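Local coordinates for protein CooT (Carboxydothermus hydrogenoformans, PDB 6FAN) that is a putative nickel chaperone, probably assisting nickel delivery during maturation of carbon monoxide dehydrogenase, at residues E[33-36]-E[37-41]. Sequence-based numbering, arbitrary orientation.
Sequences LENI and FGQRK
Phe37 turns one ring face to its neighbour Ile36, whose CG1 sits over the ring centre, 3.9 Å from the centroid and 6° off the normal, with CD1 over the same face, above the CE1-CZ side. Ile36 also packs on Val53 of the second subunit. The amide of Phe37 points back to the side chain of Asn35, N to OD1 2.9 Å. At Gly38 the chain completes a type I turn, Gly38 N hydrogen-bonded to Asn35 O at 3.0 Å; the positive phi of Gly38, 92°, suits glycine. With its G1 beta bulge, this turn links strands 30-35 and 40-43 into a 3:5 antiparallel hairpin at one edge of this chain's sheet. Gln39 clamps Asn35 twice: its O accepts from Asn35 N, and its N donates to Asn35 OD1, arriving on the opposite face of the amide from Phe37 N. A chi1 of 77° folds the Asn35 amide back over the turn, which sets OD1 between the two N-H groups. Arg40 lies alongside Glu34 in a side-on salt bridge, Arg40 NE and NH2 each 2.8 Å from Glu34 OE2, which lies in the guanidinium plane. Leu33 N gives to Lys41 O at 2.8 Å and Lys41 N returns to Leu33 O at 3.0 Å, while Lys41 NZ reaches Phe17 O.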
loop_
_atom_site.group_PDB
_atom_site.type_symbol
_atom_site.label_atom_id
_atom_site.label_comp_id
_atom_site.label_asym_id
_atom_site.label_seq_id
_atom_site.Cartn_x
_atom_site.Cartn_y
_atom_site.Cartn_z
ATOM N N LEU E 33 3.834 -6.058 -8.434
ATOM C CA LEU E 33 4.832 -5.143 -7.839
ATOM C C LEU E 33 5.872 -4.813 -8.862
ATOM O O LEU E 33 6.306 -5.694 -9.595
ATOM C CB LEU E 33 5.474 -5.783 -6.609
ATOM C CG LEU E 33 4.717 -5.739 -5.287
ATOM C CD1 LEU E 33 3.361 -6.476 -5.300
ATOM C CD2 LEU E 33 5.590 -6.373 -4.227
ATOM N N GLU E 34 6.224 -3.528 -8.975
ATOM C CA GLU E 34 7.327 -3.138 -9.858
ATOM C C GLU E 34 8.305 -2.327 -9.016
ATOM O O GLU E 34 7.897 -1.338 -8.343
ATOM C CB GLU E 34 6.814 -2.323 -11.025
ATOM C CG GLU E 34 7.889 -1.790 -11.976
ATOM C CD GLU E 34 7.317 -0.933 -13.106
ATOM O OE1 GLU E 34 6.849 0.200 -12.910
ATOM O OE2 GLU E 34 7.250 -1.430 -14.228
ATOM N N ASN E 35 9.581 -2.755 -9.036
ATOM C CA ASN E 35 10.584 -2.010 -8.273
ATOM C C ASN E 35 11.214 -0.893 -9.104
ATOM O O ASN E 35 10.909 -0.762 -10.307
ATOM C CB ASN E 35 11.610 -2.918 -7.580
ATOM C CG ASN E 35 12.704 -3.499 -8.548
ATOM O OD1 ASN E 35 12.901 -3.085 -9.713
ATOM N ND2 ASN E 35 13.422 -4.467 -8.032
ATOM N N ILE E 36 12.070 -0.084 -8.467
ATOM C CA ILE E 36 12.651 1.071 -9.172
ATOM C C ILE E 36 13.582 0.700 -10.374
ATOM O O ILE E 36 13.865 1.541 -11.200
ATOM C CB ILE E 36 13.394 2.044 -8.215
ATOM C CG1 ILE E 36 14.644 1.386 -7.592
ATOM C CG2 ILE E 36 12.435 2.620 -7.195
ATOM C CD1 ILE E 36 15.617 2.464 -7.084
ATOM N N PHE E 37 14.033 -0.557 -10.433
ATOM C CA PHE E 37 14.879 -1.039 -11.550
ATOM C C PHE E 37 14.053 -1.633 -12.689
ATOM O O PHE E 37 14.619 -2.033 -13.714
ATOM C CB PHE E 37 15.943 -2.051 -11.048
ATOM C CG PHE E 37 16.724 -1.564 -9.851
ATOM C CD1 PHE E 37 17.578 -0.412 -9.926
ATOM C CD2 PHE E 37 16.520 -2.162 -8.622
ATOM C CE1 PHE E 37 18.207 0.059 -8.804
ATOM C CE2 PHE E 37 17.232 -1.721 -7.489
ATOM C CZ PHE E 37 18.088 -0.620 -7.587
ATOM N N GLY E 38 12.731 -1.682 -12.506
ATOM C CA GLY E 38 11.782 -2.142 -13.541
ATOM C C GLY E 38 11.489 -3.629 -13.441
ATOM O O GLY E 38 10.741 -4.157 -14.246
ATOM N N GLN E 39 12.063 -4.304 -12.445
ATOM C CA GLN E 39 11.748 -5.693 -12.194
ATOM C C GLN E 39 10.334 -5.855 -11.657
ATOM O O GLN E 39 9.902 -5.106 -10.758
ATOM C CB GLN E 39 12.795 -6.310 -11.247
ATOM C CG GLN E 39 12.628 -7.819 -11.070
ATOM C CD GLN E 39 13.457 -8.461 -9.944
ATOM O OE1 GLN E 39 14.482 -7.903 -9.477
ATOM N NE2 GLN E 39 12.996 -9.652 -9.478
ATOM N N ARG E 40 9.592 -6.817 -12.204
ATOM C CA ARG E 40 8.189 -7.043 -11.816
ATOM C C ARG E 40 7.980 -8.425 -11.239
ATOM O O ARG E 40 8.599 -9.375 -11.684
ATOM C CB ARG E 40 7.263 -6.834 -13.008
ATOM C CG ARG E 40 7.318 -5.433 -13.549
ATOM C CD ARG E 40 6.765 -5.353 -14.955
ATOM N NE ARG E 40 6.787 -3.956 -15.377
ATOM C CZ ARG E 40 6.292 -3.499 -16.523
ATOM N NH1 ARG E 40 5.739 -4.327 -17.416
ATOM N NH2 ARG E 40 6.322 -2.212 -16.768
ATOM N N LYS E 41 7.107 -8.525 -10.239
ATOM C CA LYS E 41 6.693 -9.809 -9.662
ATOM C C LYS E 41 5.229 -9.746 -9.289
ATOM O O LYS E 41 4.742 -8.689 -8.869
ATOM C CB LYS E 41 7.467 -10.114 -8.376
ATOM C CG LYS E 41 8.945 -10.477 -8.539
ATOM C CD LYS E 41 9.347 -11.137 -7.198
ATOM C CE LYS E 41 10.848 -11.394 -7.111
ATOM N NZ LYS E 41 11.075 -12.042 -5.798
#